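Local coordinates for protein aspartate semialdehyde dehydrogenase (Francisella tularensis subsp. tularensis, PDB 4WOJ) that probably catalyses the NADPH-dependent reductive dephosphorylation of L-aspartyl-4-phosphate to aspartate semialdehyde, a step toward lysine, methionine and threonine, at residues B[158-163]-B[281-286]. Numbering follows the deposited sequence.
Sequences LVEWVN and TVKLRQ
The indole of Trp161 lies against the side chain of Lys283: Lys283 CB sits over the centre of one face, 3.7 Å from the centroid of the six-membered ring, a CH-pi contact. At the ring's edge, close to its plane, Thr281 O approaches CZ3. Trp161 chi1 of 57° sets CG between the backbone N and the carbonyl carbon, and chi2 of -114° turns the ring from there. Lysine suits this place because its CB lies over the ring and its CD near NE1, while NZ reaches a salt bridge with Asp342. One face of the Arg285 guanidinium receives Val159 O, 3.2 Å from NH2 but badly angled for a hydrogen bond; arginine's length lets this flat group also pair with Asp157.

The strands run antiparallel, Asn163 and Thr281 exchanging two N-H...O bonds, each 2.8 Å between N and O. A classic beta bulge follows: Glu160 N, at 2.8 Å, and Trp161 N, weakly at 3.3 Å, both donate to Lys283 O. Beyond it, Arg285 N binds Leu158 O at 2.7 Å. Compact, beta-branched Val162 and Val282 share the face opposite Trp161; across the bulge Val159 CG1 meets Val282 CG1 at 3.7 Å.

These are adjacent strands of the mixed sheet in the dimerisation domain. One water accepts from Asn163 ND2 and donates to Thr281 OG1. Asn163 OD1 bonds to Thr281 OG1 of the second subunit, and Thr281 OG1 to Asn163 OD1 there. The chemistry thus divides by place: valines on one face; on the other the Trp161-Lys283 contact, then short polar side chains that carry hydrogen bonding into the homodimer interface.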
ATOM      1  N   LEU B 158     -13.460  11.403 -20.253  1.00 31.62           N
ATOM      2  CA  LEU B 158     -13.415   9.975 -20.620  1.00 29.65           C
ATOM      3  C   LEU B 158     -13.556   8.991 -19.454  1.00 27.38           C
ATOM      4  O   LEU B 158     -13.719   7.796 -19.662  1.00 25.21           O
ATOM      5  CB  LEU B 158     -12.147   9.690 -21.427  1.00 30.58           C
ATOM      6  CG  LEU B 158     -12.180  10.292 -22.844  1.00 30.78           C
ATOM      7  CD1 LEU B 158     -10.882  10.062 -23.564  1.00 30.35           C
ATOM      8  CD2 LEU B 158     -13.313   9.713 -23.690  1.00 31.28           C
ATOM      9  N   VAL B 159     -13.566   9.498 -18.225  1.00 25.28           N
ATOM     10  CA  VAL B 159     -13.543   8.624 -17.054  1.00 22.98           C
ATOM     11  C   VAL B 159     -14.952   8.493 -16.492  1.00 24.95           C
ATOM     12  O   VAL B 159     -15.560   9.511 -16.131  1.00 22.05           O
ATOM     13  CB  VAL B 159     -12.628   9.208 -15.961  1.00 20.75           C
ATOM     14  CG1 VAL B 159     -12.719   8.391 -14.691  1.00 20.45           C
ATOM     15  CG2 VAL B 159     -11.206   9.310 -16.465  1.00 20.05           C
ATOM     16  N   GLU B 160     -15.419   7.240 -16.388  1.00 27.23           N
ATOM     17  CA  GLU B 160     -16.748   6.882 -15.860  1.00 28.58           C
ATOM     18  C   GLU B 160     -16.687   6.724 -14.342  1.00 29.37           C
ATOM     19  O   GLU B 160     -17.545   7.240 -13.649  1.00 28.98           O
ATOM     20  CB  GLU B 160     -17.264   5.575 -16.481  1.00 31.39           C
ATOM     21  CG  GLU B 160     -18.767   5.342 -16.277  1.00 35.15           C
ATOM     22  CD  GLU B 160     -19.321   4.161 -17.068  1.00 37.63           C
ATOM     23  OE1 GLU B 160     -19.180   4.105 -18.311  1.00 40.60           O
ATOM     24  OE2 GLU B 160     -19.923   3.266 -16.450  1.00 41.72           O
ATOM     25  N   TRP B 161     -15.689   5.971 -13.847  1.00 26.74           N
ATOM     26  CA  TRP B 161     -15.308   5.981 -12.422  1.00 25.83           C
ATOM     27  C   TRP B 161     -13.855   5.596 -12.131  1.00 24.92           C
ATOM     28  O   TRP B 161     -13.171   5.095 -12.987  1.00 21.50           O
ATOM     29  CB  TRP B 161     -16.237   5.145 -11.552  1.00 24.88           C
ATOM     30  CG  TRP B 161     -16.414   3.701 -11.878  1.00 25.33           C
ATOM     31  CD1 TRP B 161     -17.581   3.124 -12.312  1.00 22.17           C
ATOM     32  CD2 TRP B 161     -15.469   2.619 -11.703  1.00 24.06           C
ATOM     33  NE1 TRP B 161     -17.414   1.788 -12.440  1.00 24.09           N
ATOM     34  CE2 TRP B 161     -16.136   1.437 -12.082  1.00 22.66           C
ATOM     35  CE3 TRP B 161     -14.128   2.539 -11.292  1.00 22.83           C
ATOM     36  CZ2 TRP B 161     -15.522   0.186 -12.073  1.00 21.53           C
ATOM     37  CZ3 TRP B 161     -13.503   1.292 -11.279  1.00 22.09           C
ATOM     38  CH2 TRP B 161     -14.201   0.130 -11.668  1.00 24.54           C
ATOM     39  N   VAL B 162     -13.443   5.805 -10.869  1.00 25.60           N
ATOM     40  CA  VAL B 162     -12.092   5.482 -10.377  1.00 24.76           C
ATOM     41  C   VAL B 162     -12.072   4.759  -9.030  1.00 26.59           C
ATOM     42  O   VAL B 162     -12.526   5.304  -8.035  1.00 27.32           O
ATOM     43  CB  VAL B 162     -11.267   6.779 -10.144  1.00 23.79           C
ATOM     44  CG1 VAL B 162      -9.842   6.436  -9.809  1.00 22.76           C
ATOM     45  CG2 VAL B 162     -11.354   7.709 -11.350  1.00 22.69           C
ATOM     46  N   ASN B 163     -11.530   3.544  -8.993  1.00 26.66           N
ATOM     47  CA  ASN B 163     -11.147   2.946  -7.726  1.00 25.98           C
ATOM     48  C   ASN B 163      -9.718   3.361  -7.417  1.00 27.34           C
ATOM     49  O   ASN B 163      -8.845   3.158  -8.281  1.00 24.35           O
ATOM     50  CB  ASN B 163     -11.191   1.453  -7.797  1.00 26.30           C
ATOM     51  CG  ASN B 163     -11.028   0.817  -6.431  1.00 30.13           C
ATOM     52  OD1 ASN B 163     -11.992   0.711  -5.687  1.00 34.47           O
ATOM     53  ND2 ASN B 163      -9.828   0.347  -6.112  1.00 29.43           N
ATOM     54  N   THR B 281      -7.681   2.003 -10.526  1.00 20.06           N
ATOM     55  CA  THR B 281      -8.404   1.168 -11.484  1.00 20.79           C
ATOM     56  C   THR B 281      -9.498   2.045 -12.033  1.00 19.24           C
ATOM     57  O   THR B 281     -10.375   2.498 -11.309  1.00 16.84           O
ATOM     58  CB  THR B 281      -8.941  -0.090 -10.818  1.00 23.64           C
ATOM     59  OG1 THR B 281      -7.843  -0.808 -10.217  1.00 27.67           O
ATOM     60  CG2 THR B 281      -9.615  -0.996 -11.825  1.00 25.61           C
ATOM     61  N   VAL B 282      -9.385   2.360 -13.309  1.00 19.72           N
ATOM     62  CA  VAL B 282     -10.199   3.410 -13.919  1.00 19.96           C
ATOM     63  C   VAL B 282     -11.081   2.792 -14.988  1.00 22.68           C
ATOM     64  O   VAL B 282     -10.559   2.090 -15.882  1.00 21.13           O
ATOM     65  CB  VAL B 282      -9.354   4.489 -14.583  1.00 20.02           C
ATOM     66  CG1 VAL B 282     -10.233   5.618 -15.052  1.00 20.20           C
ATOM     67  CG2 VAL B 282      -8.306   5.044 -13.606  1.00 20.78           C
ATOM     68  N   LYS B 283     -12.399   3.027 -14.879  1.00 22.69           N
ATOM     69  CA  LYS B 283     -13.340   2.579 -15.907  1.00 25.86           C
ATOM     70  C   LYS B 283     -13.572   3.759 -16.825  1.00 26.10           C
ATOM     71  O   LYS B 283     -13.867   4.850 -16.372  1.00 24.30           O
ATOM     72  CB  LYS B 283     -14.650   2.137 -15.308  1.00 28.44           C
ATOM     73  CG  LYS B 283     -15.624   1.607 -16.343  1.00 33.31           C
ATOM     74  CD  LYS B 283     -16.931   1.196 -15.707  1.00 36.05           C
ATOM     75  CE  LYS B 283     -17.716   0.282 -16.611  1.00 45.15           C
ATOM     76  NZ  LYS B 283     -17.156  -1.096 -16.587  1.00 50.64           N
ATOM     77  N   LEU B 284     -13.407   3.526 -18.122  1.00 27.78           N
ATOM     78  CA  LEU B 284     -13.570   4.569 -19.136  1.00 29.70           C
ATOM     79  C   LEU B 284     -14.983   4.636 -19.696  1.00 30.74           C
ATOM     80  O   LEU B 284     -15.744   3.691 -19.585  1.00 33.40           O
ATOM     81  CB  LEU B 284     -12.555   4.354 -20.273  1.00 30.13           C
ATOM     82  CG  LEU B 284     -11.064   4.527 -19.892  1.00 29.10           C
ATOM     83  CD1 LEU B 284     -10.187   4.174 -21.061  1.00 29.52           C
ATOM     84  CD2 LEU B 284     -10.752   5.935 -19.426  1.00 30.32           C
ATOM     85  N   ARG B 285     -15.336   5.752 -20.306  1.00 32.15           N
ATOM     86  CA  ARG B 285     -16.634   5.841 -20.979  1.00 36.47           C
ATOM     87  C   ARG B 285     -16.608   5.176 -22.356  1.00 39.08           C
ATOM     88  O   ARG B 285     -17.646   4.903 -22.918  1.00 39.34           O
ATOM     89  CB  ARG B 285     -17.079   7.290 -21.159  1.00 36.27           C
ATOM     90  CG  ARG B 285     -17.282   8.046 -19.875  1.00 35.61           C
ATOM     91  CD  ARG B 285     -18.136   9.274 -20.104  1.00 35.76           C
ATOM     92  NE  ARG B 285     -17.927  10.281 -19.060  1.00 36.68           N
ATOM     93  CZ  ARG B 285     -18.425  10.211 -17.833  1.00 36.12           C
ATOM     94  NH1 ARG B 285     -19.166   9.164 -17.457  1.00 36.46           N
ATOM     95  NH2 ARG B 285     -18.191  11.198 -16.976  1.00 35.54           N
ATOM     96  N   GLN B 286     -15.420   4.975 -22.898  1.00 41.00           N
ATOM     97  CA  GLN B 286     -15.198   4.408 -24.218  1.00 45.55           C
ATOM     98  C   GLN B 286     -14.023   3.481 -24.133  1.00 46.16           C
ATOM     99  O   GLN B 286     -13.075   3.752 -23.401  1.00 41.25           O
ATOM    100  CB  GLN B 286     -14.738   5.486 -25.181  1.00 50.11           C
ATOM    101  CG  GLN B 286     -15.805   6.400 -25.759  1.00 54.42           C
ATOM    102  CD  GLN B 286     -15.208   7.706 -26.251  1.00 55.54           C
ATOM    103  OE1 GLN B 286     -14.037   7.759 -26.647  1.00 56.85           O
ATOM    104  NE2 GLN B 286     -16.001   8.771 -26.215  1.00 56.48           N
TER
HETATM  105  O   HOH W   1     -15.005  11.913 -17.123  1.00 21.19           O
HETATM  106  O   HOH W   2      -7.790   0.435  -7.668  1.00 34.81           O